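Local coordinates for protein thermoresistant glucokinase (Janibacter sp. HTCC2649, PDB 4EUN) that probably phosphorylates gluconate at the expense of ATP, as a gluconokinase-type sugar kinase of the P-loop fold, at residues W93-A96 and R97-G101; I69-Q73 and R74-L78. One frame throughout, in Å; residues are numbered along the deposited sequence.

Interaction 1: W93-A96 and R97-G101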
# COMPACT_ATOMS: atom_id res chain seq x y z
N TRP A 93 -1.21 8.27 12.87
CA TRP A 93 -0.12 8.00 11.92
C TRP A 93 0.08 9.21 11.02
O TRP A 93 1.21 9.66 10.83
CB TRP A 93 -0.43 6.75 11.11
CG TRP A 93 0.61 6.35 10.10
CD1 TRP A 93 1.67 5.52 10.31
CD2 TRP A 93 0.64 6.71 8.71
NE1 TRP A 93 2.39 5.36 9.13
CE2 TRP A 93 1.77 6.08 8.14
CE3 TRP A 93 -0.17 7.51 7.89
CZ2 TRP A 93 2.11 6.23 6.79
CZ3 TRP A 93 0.16 7.66 6.56
CH2 TRP A 93 1.31 7.02 6.01
N MET A 94 -1.02 9.77 10.49
CA MET A 94 -0.92 10.98 9.68
C MET A 94 -0.37 12.18 10.44
O MET A 94 0.42 12.96 9.90
CB MET A 94 -2.28 11.33 9.07
CG MET A 94 -2.73 10.38 7.97
SD MET A 94 -4.21 11.01 7.12
CE MET A 94 -5.52 10.50 8.24
N ASP A 95 -0.79 12.34 11.70
CA ASP A 95 -0.33 13.46 12.52
C ASP A 95 1.17 13.36 12.78
O ASP A 95 1.88 14.36 12.71
CB ASP A 95 -1.10 13.46 13.85
CG ASP A 95 -0.91 14.74 14.65
OD1 ASP A 95 -0.54 15.79 14.07
OD2 ASP A 95 -1.17 14.70 15.87
N ALA A 96 1.65 12.15 13.03
CA ALA A 96 3.07 11.97 13.34
C ALA A 96 3.92 12.17 12.08
O ALA A 96 5.04 12.69 12.16
CB ALA A 96 3.32 10.62 13.94
N ARG A 97 3.40 11.73 10.93
CA ARG A 97 4.07 11.98 9.65
C ARG A 97 4.15 13.49 9.41
O ARG A 97 5.22 14.02 9.10
CB ARG A 97 3.34 11.29 8.49
CG ARG A 97 3.43 9.75 8.47
CD ARG A 97 4.85 9.32 8.45
NE ARG A 97 5.16 8.02 7.84
CZ ARG A 97 5.50 6.94 8.52
NH1 ARG A 97 5.51 6.96 9.85
NH2 ARG A 97 5.85 5.83 7.89
N ALA A 98 3.02 14.18 9.56
CA ALA A 98 2.95 15.64 9.44
C ALA A 98 4.00 16.35 10.29
O ALA A 98 4.67 17.29 9.83
CB ALA A 98 1.54 16.13 9.82
N ASP A 99 4.13 15.91 11.53
CA ASP A 99 5.05 16.56 12.46
C ASP A 99 6.49 16.45 11.98
O ASP A 99 7.32 17.31 12.28
CB ASP A 99 4.93 15.95 13.86
CG ASP A 99 3.78 16.54 14.65
OD1 ASP A 99 3.35 17.67 14.32
OD2 ASP A 99 3.31 15.88 15.60
N ALA A 100 6.78 15.40 11.21
CA ALA A 100 8.14 15.19 10.71
C ALA A 100 8.29 15.72 9.29
O ALA A 100 9.31 15.49 8.64
CB ALA A 100 8.51 13.72 10.78
N GLY A 101 7.25 16.39 8.79
CA GLY A 101 7.32 17.03 7.49
C GLY A 101 6.96 16.13 6.32
O GLY A 101 7.17 16.50 5.16
O HOH W 1 3.60 8.30 11.56

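Interaction 2: I69-Q73 and R74-L78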
# COMPACT_ATOMS: atom_id res chain seq x y z
N ILE A 69 -9.79 -7.88 10.28
CA ILE A 69 -9.65 -8.35 8.91
C ILE A 69 -10.33 -9.70 8.73
O ILE A 69 -11.10 -9.89 7.78
CB ILE A 69 -8.16 -8.49 8.48
CG1 ILE A 69 -7.46 -7.12 8.48
CG2 ILE A 69 -8.07 -9.13 7.10
CD1 ILE A 69 -8.14 -6.06 7.61
N ALA A 70 -10.06 -10.64 9.63
CA ALA A 70 -10.67 -11.97 9.54
C ALA A 70 -12.20 -11.93 9.62
O ALA A 70 -12.87 -12.68 8.90
CB ALA A 70 -10.11 -12.88 10.61
N THR A 71 -12.73 -11.06 10.48
CA THR A 71 -14.18 -10.92 10.66
C THR A 71 -14.82 -10.47 9.35
O THR A 71 -15.82 -11.04 8.91
CB THR A 71 -14.49 -9.92 11.79
OG1 THR A 71 -14.00 -10.45 13.02
CG2 THR A 71 -15.99 -9.70 11.91
N MET A 72 -14.23 -9.47 8.72
CA MET A 72 -14.74 -8.99 7.44
C MET A 72 -14.59 -10.04 6.35
O MET A 72 -15.46 -10.16 5.49
CB MET A 72 -14.05 -7.69 7.02
CG MET A 72 -14.38 -6.54 7.90
SD MET A 72 -13.71 -5.00 7.25
CE MET A 72 -11.98 -5.18 7.69
N GLN A 73 -13.50 -10.80 6.39
CA GLN A 73 -13.31 -11.83 5.36
C GLN A 73 -14.37 -12.93 5.41
O GLN A 73 -14.60 -13.62 4.41
CB GLN A 73 -11.91 -12.42 5.41
CG GLN A 73 -10.86 -11.46 4.87
CD GLN A 73 -9.49 -12.08 4.87
OE1 GLN A 73 -9.11 -12.78 5.81
NE2 GLN A 73 -8.73 -11.83 3.80
N ARG A 74 -14.98 -13.12 6.58
CA ARG A 74 -16.08 -14.09 6.69
C ARG A 74 -17.41 -13.49 6.27
O ARG A 74 -18.43 -14.19 6.24
CB ARG A 74 -16.17 -14.68 8.11
CG ARG A 74 -14.95 -15.51 8.48
CD ARG A 74 -15.15 -16.37 9.71
NE ARG A 74 -15.66 -15.61 10.85
CZ ARG A 74 -14.91 -14.87 11.66
NH1 ARG A 74 -13.60 -14.79 11.46
NH2 ARG A 74 -15.47 -14.21 12.66
N GLY A 75 -17.41 -12.19 5.96
CA GLY A 75 -18.60 -11.52 5.47
C GLY A 75 -19.37 -10.75 6.52
O GLY A 75 -20.52 -10.34 6.28
N ILE A 76 -18.76 -10.54 7.68
CA ILE A 76 -19.44 -9.81 8.75
C ILE A 76 -18.98 -8.36 8.73
O ILE A 76 -17.79 -8.09 8.85
CB ILE A 76 -19.08 -10.37 10.13
CG1 ILE A 76 -19.48 -11.84 10.25
CG2 ILE A 76 -19.70 -9.54 11.22
CD1 ILE A 76 -18.30 -12.73 10.45
N PRO A 77 -19.92 -7.42 8.54
CA PRO A 77 -19.53 -6.01 8.54
C PRO A 77 -19.09 -5.53 9.93
O PRO A 77 -19.68 -5.94 10.93
CB PRO A 77 -20.83 -5.28 8.15
CG PRO A 77 -21.68 -6.32 7.49
CD PRO A 77 -21.33 -7.62 8.16
N LEU A 78 -18.07 -4.67 9.98
CA LEU A 78 -17.67 -4.08 11.25
C LEU A 78 -18.69 -3.02 11.68
O LEU A 78 -19.47 -2.53 10.86
CB LEU A 78 -16.28 -3.45 11.11
CG LEU A 78 -15.16 -4.38 10.66
CD1 LEU A 78 -13.82 -3.67 10.69
CD2 LEU A 78 -15.11 -5.64 11.53
O HOH W 2 -12.84 -12.89 13.90

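Interaction 1: W93-A96 and R97-G101
Trp93 and Arg97 stand one turn apart near the C-terminal end of helix 80-99, and the amide of Arg97 donates to Trp93 O at 3.0 Å, one of the i to i+4 bonds that join the two segments. Ala98 N to Met94 O and Asp99 N to Asp95 O continue the run, but Ala100 N reaches Ala96 O only weakly, at 3.4 Å. There the helix stops in a Schellman motif: Gly101 N bonds to Ala98 O and Val102 N to Arg97 O, with Gly101 at positive phi (87°), a conformation that suits glycine. With its indole anti to the backbone N (chi1 -179°), Trp93 presents a face to the next turn. Arg97 CG sits over that face in a CH-pi contact, 4.0 Å from the centroid of the six-membered ring. The arginine chain bends at chi2, carrying its guanidinium out past the N-H corner of the indole, so that Trp93 NE1 lies under the guanidinium face, 3.5 Å from Arg97 CZ; the two planes are 40° apart, short of a flat stack. A water donates to Trp93 O and accepts from Arg97 NH1, tying the guanidinium back to the helix. Within the chain, Arg97 NE forms a salt bridge with Glu56 of strand 56-59; across the interface, Arg97 NH1 and Trp93 NE1 donate to His64 O and Ala62 O of the second subunit. Asp95 OD1 and Asp99 OD2, 4.1 Å apart, probably repel mildly. Thus the indole supplies an apolar bed and Glu56 a countercharge, which probably restrains the buried guanidinium while NH1 reaches across to the second subunit.

Interaction 2: I69-Q73 and R74-L78
The guanidinium of Arg74 folds back along the last turn of helix 66-73, one face over Thr71 CA and its edge toward a water lying in its plane. That water accepts from Arg74 NH1 at 3.2 Å and donates to Thr71 OG1 at 2.8 Å, so the two side chains are joined through solvent. The bend of the arginine at chi3 (-52°) turns its end back over the helix. Thr71 OG1 also bonds to Glu67 O, one turn earlier. This leaves the methyl of Thr71, anti to its own N, for apolar contact: CG2 packs 3.6 Å from Ile76 CB. A branched threonine fits here because one arm serves the polar side and the other meets the isoleucine.

The backbone beneath is a Schellman motif. Ile76 N reaches back to Thr71 O at 3.2 Å and Gly75 N to Met72 O at 2.9 Å, the latter approaching from above the carbonyl plane. Gly75 takes positive phi (98°), where a side chain would press on the preceding carbonyl, and so lets the chain reverse out of the helix. Across the turn, Met72 of the helix and Leu78 of the loop cross at about a right angle. Met72 CG lies 3.6 Å from Leu78 CG and Met72 SD 3.7 Å from Leu78 CD1; the unbranched, pliable methionine can lay its thioether against the branched end of leucine, and both are buried.

The turn ends helix 66-73 and starts the short connection to helix 80-99. Met72 also meets Met150, Leu78 meets His64, and Gln73 NE2 donates to Phe149 O. Across the subunit interface, Gln73 packs on Val102 of the second subunit.

Interactions 1 and 2 finish consecutive helices, 80-99 and 66-73, with the same device, a glycine in a Schellman motif, yet their centres are 30 Å apart and they do not touch within one chain. Each mixes buried and exposed residues. In interaction 1 the arginine is buried, paired with an acid on strand 56-59 and bonded to the second subunit; in interaction 2 the arginine is exposed and meets its threonine through water, while burial falls to methionine and leucine. The subunit interface brings the two regions together: Arg97 of one copy packs on Ile69 of the other, so both helices take part in the dimer contact.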